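Local coordinates for kinesin-like protein (Caenorhabditis elegans, PDB 5X3E) that probably hydrolyses ATP through its P-loop motor domain to drive movement along microtubules, as a kinesin-6 motor, at residues A[35-40]-A[404-409]; A[134-139]-A[198-203]. One frame throughout, in Å; residues are numbered along the deposited sequence.

Contact 1 (A[35-40]-A[404-409]); sequences SIEVVC and KIRMVI
Val38, Met407, Cys40 and Ile409 share one apolar face of this parallel strand pair. Val38 CG1, anti to its backbone N, runs obliquely onto Ile409 CG1 at 3.6 Å, while its other methyl lies alongside Met407 CB. Ile36 crosses Ile405 obliquely, with Ile36 CD1 3.9 Å from Ile405 CG2. Helix 350-375 covers this side through Ile367 and Arg371. On the other face, Val39 and Val408 lie side by side and touch methyl to methyl.

Between the faces the backbones bond in parallel register, as from Met407 N to Glu37 O (2.9 Å).

At the polar edge Glu37 and Arg406 point the same way and form a salt bridge. The arginine bends at chi3 (-61°); Glu37 OE2 lies close to the guanidinium plane and receives Arg406 NE, at 2.7 Å, on its anti lone pair. NH2 adds a weak bond to that oxygen: OE2 alone takes both donors, the two planes standing 68° apart. Lys404, bent at chi2, brings its NZ to Ser35 O at 2.8 Å. Arg99 pairs with Glu37 OE1 and Asp103 with Arg406 NH2. The alternating charges probably favour the ionised forms, and these outer salt bridges tie the strand pair to helix 93-109.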
loop_
_atom_site.group_PDB
_atom_site.type_symbol
_atom_site.label_atom_id
_atom_site.label_comp_id
_atom_site.label_asym_id
_atom_site.label_seq_id
_atom_site.Cartn_x
_atom_site.Cartn_y
_atom_site.Cartn_z
ATOM N N SER A 35 14.715 -6.852 -5.779
ATOM C CA SER A 35 15.113 -5.512 -5.389
ATOM C C SER A 35 13.942 -4.555 -5.589
ATOM O O SER A 35 12.859 -4.942 -6.042
ATOM C CB SER A 35 16.333 -5.071 -6.195
ATOM O OG SER A 35 17.388 -6.008 -6.056
ATOM N N ILE A 36 14.145 -3.283 -5.245
ATOM C CA ILE A 36 13.100 -2.303 -5.489
ATOM C C ILE A 36 12.981 -2.070 -6.991
ATOM O O ILE A 36 13.987 -1.997 -7.712
ATOM C CB ILE A 36 13.378 -0.988 -4.739
ATOM C CG1 ILE A 36 12.302 0.048 -5.083
ATOM C CG2 ILE A 36 14.765 -0.455 -5.063
ATOM C CD1 ILE A 36 12.456 1.360 -4.361
ATOM N N GLU A 37 11.747 -1.991 -7.475
ATOM C CA GLU A 37 11.479 -1.646 -8.861
ATOM C C GLU A 37 10.668 -0.361 -8.902
ATOM O O GLU A 37 9.781 -0.148 -8.069
ATOM C CB GLU A 37 10.728 -2.765 -9.590
ATOM C CG GLU A 37 10.644 -2.557 -11.095
ATOM C CD GLU A 37 9.697 -3.521 -11.788
ATOM O OE1 GLU A 37 9.945 -3.835 -12.970
ATOM O OE2 GLU A 37 8.722 -3.982 -11.153
ATOM N N VAL A 38 10.986 0.498 -9.863
ATOM C CA VAL A 38 10.247 1.730 -10.095
ATOM C C VAL A 38 9.677 1.670 -11.503
ATOM O O VAL A 38 10.420 1.468 -12.472
ATOM C CB VAL A 38 11.129 2.975 -9.917
ATOM C CG1 VAL A 38 10.316 4.230 -10.158
ATOM C CG2 VAL A 38 11.731 2.992 -8.527
ATOM N N VAL A 39 8.360 1.840 -11.615
ATOM C CA VAL A 39 7.691 1.871 -12.908
ATOM C C VAL A 39 6.977 3.209 -13.031
ATOM O O VAL A 39 6.738 3.913 -12.045
ATOM C CB VAL A 39 6.701 0.705 -13.105
ATOM C CG1 VAL A 39 7.377 -0.629 -12.815
ATOM C CG2 VAL A 39 5.459 0.899 -12.246
ATOM N N CYS A 40 6.655 3.566 -14.266
ATOM C CA CYS A 40 6.083 4.865 -14.575
ATOM C C CYS A 40 4.849 4.675 -15.448
ATOM O O CYS A 40 4.829 3.806 -16.325
ATOM C CB CYS A 40 7.122 5.758 -15.266
ATOM S SG CYS A 40 6.549 7.410 -15.680
ATOM N N LYS A 404 9.499 -6.656 -0.472
ATOM C CA LYS A 404 9.547 -6.191 -1.852
ATOM C C LYS A 404 8.897 -4.820 -1.973
ATOM O O LYS A 404 7.778 -4.619 -1.488
ATOM C CB LYS A 404 8.850 -7.194 -2.781
ATOM C CG LYS A 404 8.689 -6.727 -4.210
ATOM C CD LYS A 404 9.995 -6.765 -4.981
ATOM C CE LYS A 404 9.751 -6.458 -6.453
ATOM N NZ LYS A 404 10.971 -6.623 -7.287
ATOM N N ILE A 405 9.597 -3.881 -2.603
ATOM C CA ILE A 405 9.108 -2.520 -2.797
ATOM C C ILE A 405 8.935 -2.280 -4.290
ATOM O O ILE A 405 9.855 -2.534 -5.077
ATOM C CB ILE A 405 10.060 -1.469 -2.195
ATOM C CG1 ILE A 405 10.335 -1.747 -0.722
ATOM C CG2 ILE A 405 9.487 -0.066 -2.365
ATOM C CD1 ILE A 405 11.272 -0.728 -0.106
ATOM N N ARG A 406 7.760 -1.799 -4.684
ATOM C CA ARG A 406 7.545 -1.319 -6.045
ATOM C C ARG A 406 6.948 0.078 -5.985
ATOM O O ARG A 406 5.944 0.300 -5.299
ATOM C CB ARG A 406 6.629 -2.254 -6.851
ATOM C CG ARG A 406 6.272 -1.703 -8.230
ATOM C CD ARG A 406 5.700 -2.758 -9.186
ATOM N NE ARG A 406 6.636 -3.847 -9.462
ATOM C CZ ARG A 406 6.461 -5.104 -9.067
ATOM N NH1 ARG A 406 5.375 -5.444 -8.385
ATOM N NH2 ARG A 406 7.366 -6.028 -9.360
ATOM N N MET A 407 7.545 1.006 -6.724
ATOM C CA MET A 407 7.052 2.372 -6.800
ATOM C C MET A 407 6.489 2.633 -8.190
ATOM O O MET A 407 7.124 2.309 -9.203
ATOM C CB MET A 407 8.161 3.377 -6.476
ATOM C CG MET A 407 7.710 4.826 -6.574
ATOM S SD MET A 407 8.502 5.889 -5.351
ATOM C CE MET A 407 10.099 5.093 -5.224
ATOM N N VAL A 408 5.289 3.199 -8.229
ATOM C CA VAL A 408 4.608 3.547 -9.468
ATOM C C VAL A 408 4.619 5.065 -9.583
ATOM O O VAL A 408 3.890 5.757 -8.859
ATOM C CB VAL A 408 3.177 2.998 -9.503
ATOM C CG1 VAL A 408 2.495 3.402 -10.795
ATOM C CG2 VAL A 408 3.189 1.488 -9.339
ATOM N N ILE A 409 5.459 5.588 -10.471
ATOM C CA ILE A 409 5.538 7.022 -10.724
ATOM C C ILE A 409 4.478 7.379 -11.757
ATOM O O ILE A 409 4.587 7.005 -12.925
ATOM C CB ILE A 409 6.934 7.436 -11.203
ATOM C CG1 ILE A 409 7.997 6.988 -10.205
ATOM C CG2 ILE A 409 7.002 8.942 -11.402
ATOM C CD1 ILE A 409 7.856 7.628 -8.858
#

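Contact 2 (A[134-139]-A[198-203]); sequences PTETGT and DRYCEA. With SO4 (sulfate ion), chain P.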
loop_
_atom_site.group_PDB
_atom_site.type_symbol
_atom_site.label_atom_id
_atom_site.label_comp_id
_atom_site.label_asym_id
_atom_site.label_seq_id
_atom_site.Cartn_x
_atom_site.Cartn_y
_atom_site.Cartn_z
ATOM N N PRO A 134 -15.363 2.098 -9.667
ATOM C CA PRO A 134 -15.642 0.644 -9.581
ATOM C C PRO A 134 -16.234 0.040 -10.844
ATOM O O PRO A 134 -17.216 -0.703 -10.769
ATOM C CB PRO A 134 -16.633 0.552 -8.401
ATOM C CG PRO A 134 -17.327 1.851 -8.381
ATOM C CD PRO A 134 -16.258 2.873 -8.776
ATOM N N THR A 135 -15.628 0.308 -11.996
ATOM C CA THR A 135 -16.094 -0.229 -13.271
ATOM C C THR A 135 -15.039 -1.157 -13.859
ATOM O O THR A 135 -13.926 -1.290 -13.337
ATOM C CB THR A 135 -16.418 0.894 -14.263
ATOM O OG1 THR A 135 -15.216 1.598 -14.602
ATOM C CG2 THR A 135 -17.429 1.864 -13.666
ATOM N N GLU A 136 -15.416 -1.828 -14.950
ATOM C CA GLU A 136 -14.520 -2.806 -15.559
ATOM C C GLU A 136 -13.241 -2.150 -16.076
ATOM O O GLU A 136 -12.142 -2.688 -15.888
ATOM C CB GLU A 136 -15.256 -3.571 -16.662
ATOM C CG GLU A 136 -14.373 -4.307 -17.648
ATOM C CD GLU A 136 -15.201 -5.089 -18.640
ATOM O OE1 GLU A 136 -16.358 -5.413 -18.297
ATOM O OE2 GLU A 136 -14.709 -5.376 -19.752
ATOM N N THR A 137 -13.357 -0.991 -16.722
ATOM C CA THR A 137 -12.186 -0.255 -17.188
ATOM C C THR A 137 -11.625 0.718 -16.157
ATOM O O THR A 137 -10.556 1.289 -16.395
ATOM C CB THR A 137 -12.519 0.528 -18.461
ATOM O OG1 THR A 137 -13.596 1.435 -18.196
ATOM C CG2 THR A 137 -12.910 -0.417 -19.587
ATOM N N GLY A 138 -12.293 0.901 -15.017
ATOM C CA GLY A 138 -11.891 1.929 -14.070
ATOM C C GLY A 138 -11.224 1.482 -12.778
ATOM O O GLY A 138 -10.496 2.267 -12.167
ATOM N N THR A 139 -11.453 0.238 -12.352
ATOM C CA THR A 139 -11.003 -0.200 -11.034
ATOM C C THR A 139 -9.483 -0.267 -10.965
ATOM O O THR A 139 -8.831 -0.814 -11.860
ATOM C CB THR A 139 -11.620 -1.555 -10.674
ATOM O OG1 THR A 139 -13.027 -1.398 -10.466
ATOM C CG2 THR A 139 -10.998 -2.119 -9.416
ATOM N N ASP A 198 -22.718 -2.550 -6.608
ATOM C CA ASP A 198 -22.622 -3.171 -7.925
ATOM C C ASP A 198 -21.282 -2.712 -8.481
ATOM O O ASP A 198 -21.105 -1.529 -8.788
ATOM C CB ASP A 198 -23.771 -2.770 -8.843
ATOM C CG ASP A 198 -25.129 -3.011 -8.222
ATOM O OD1 ASP A 198 -25.332 -4.096 -7.634
ATOM O OD2 ASP A 198 -25.999 -2.120 -8.335
ATOM N N ARG A 199 -20.323 -3.626 -8.570
ATOM C CA ARG A 199 -18.958 -3.235 -8.875
ATOM C C ARG A 199 -18.270 -4.342 -9.650
ATOM O O ARG A 199 -18.619 -5.518 -9.519
ATOM C CB ARG A 199 -18.171 -2.914 -7.596
ATOM C CG ARG A 199 -17.976 -4.110 -6.668
ATOM C CD ARG A 199 -16.878 -3.875 -5.639
ATOM N NE ARG A 199 -16.441 -5.140 -5.056
ATOM C CZ ARG A 199 -15.338 -5.792 -5.404
ATOM N NH1 ARG A 199 -14.531 -5.297 -6.336
ATOM N NH2 ARG A 199 -15.039 -6.940 -4.812
ATOM N N TYR A 200 -17.301 -3.952 -10.475
ATOM C CA TYR A 200 -16.469 -4.940 -11.145
ATOM C C TYR A 200 -15.663 -5.725 -10.118
ATOM O O TYR A 200 -15.202 -5.172 -9.116
ATOM C CB TYR A 200 -15.537 -4.263 -12.151
ATOM C CG TYR A 200 -14.533 -5.214 -12.761
ATOM C CD1 TYR A 200 -14.870 -5.994 -13.860
ATOM C CD2 TYR A 200 -13.247 -5.327 -12.243
ATOM C CE1 TYR A 200 -13.959 -6.865 -14.418
ATOM C CE2 TYR A 200 -12.330 -6.199 -12.798
ATOM C CZ TYR A 200 -12.692 -6.964 -13.887
ATOM O OH TYR A 200 -11.789 -7.832 -14.453
ATOM N N CYS A 201 -15.487 -7.021 -10.381
ATOM C CA CYS A 201 -14.743 -7.919 -9.504
ATOM C C CYS A 201 -13.726 -8.700 -10.323
ATOM O O CYS A 201 -14.079 -9.308 -11.339
ATOM C CB CYS A 201 -15.686 -8.889 -8.777
ATOM S SG CYS A 201 -17.033 -8.086 -7.883
ATOM N N GLU A 202 -12.472 -8.688 -9.886
ATOM C CA GLU A 202 -11.453 -9.491 -10.549
ATOM C C GLU A 202 -11.694 -10.970 -10.277
ATOM O O GLU A 202 -11.930 -11.372 -9.134
ATOM C CB GLU A 202 -10.056 -9.095 -10.076
ATOM C CG GLU A 202 -9.394 -8.033 -10.927
ATOM C CD GLU A 202 -8.908 -8.568 -12.255
ATOM O OE1 GLU A 202 -8.885 -9.804 -12.424
ATOM O OE2 GLU A 202 -8.563 -7.750 -13.134
ATOM N N ALA A 203 -11.638 -11.782 -11.333
ATOM C CA ALA A 203 -11.840 -13.216 -11.218
ATOM C C ALA A 203 -10.534 -13.993 -11.099
ATOM O O ALA A 203 -10.574 -15.189 -10.789
ATOM C CB ALA A 203 -12.638 -13.739 -12.417
HETATM S S SO4 P . -19.102 -2.895 -14.743
HETATM O O1 SO4 P . -19.222 -4.330 -14.996
HETATM O O2 SO4 P . -20.217 -2.189 -15.370
HETATM O O3 SO4 P . -17.850 -2.399 -15.306
HETATM O O4 SO4 P . -19.133 -2.644 -13.304
HETATM O O HOH W 1 -14.494 -2.528 -8.813
#
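Two irregular loop segments meet here: Pro134 CA lies 5.2 Å from Arg199 CA, and Thr135 CA as far from Tyr200 CA. In the single direct hydrogen bond between them, Tyr200 N donates to Pro134 O at 3.3 Å; the N-H points almost straight at the oxygen (168°), but the donor stands above the carbonyl plane, not on a lone pair. Beyond it, 134-139 turns back on itself, with Thr139 N bonded to Thr135 O.

Tyr200 covers most of the remaining contact. With CG anti to its backbone N (chi1 173°), its ring lies against the start of that turn: CD1 is 3.6 Å from Glu136 CA, and the CD1-CE1 side runs along Glu136 CB and CG. Its CB packs on the Thr135 peptide. Pro134 CB meets Arg199 CB at 3.9 Å. One water bridges the segments, 2.5 Å from Thr139 OG1 and donating to Tyr200 O. A sulfate, probably from the crystallisation liquor, accepts a bond from Glu136 N through its O3 at 2.5 Å.

Segment 198-203 lies in the loop from helix 175-187 to strand 213-225. Both loops are held to helix 141-152: Arg144 bonds to Glu136 O and Thr139 O and pairs with Glu202, and Arg199 NH2 forms a salt bridge with Asp147. Arg199 NE adds one with Glu268 of helix 267-281.

Contact 1 lies in the central sheet of the motor domain and contact 2 on its surface; their centres are 24 Å apart and their nearest atoms about 12 Å, so they do not touch. Along the chain, contact 2 is nested within the long loop that contact 1 closes between strands 37-42 and 404-411. The probable P-loop, which includes Gly120, Lys126 and Thr127, follows strand 114-119, a direct neighbour of strand 404-411, and the Ile409 side chain comes near it without touching. Contact 2 is linked to that motif only along the chain, through helix 126-130. The motor is in the apo state; the sulfate lies at contact 2, bound by Glu136 N.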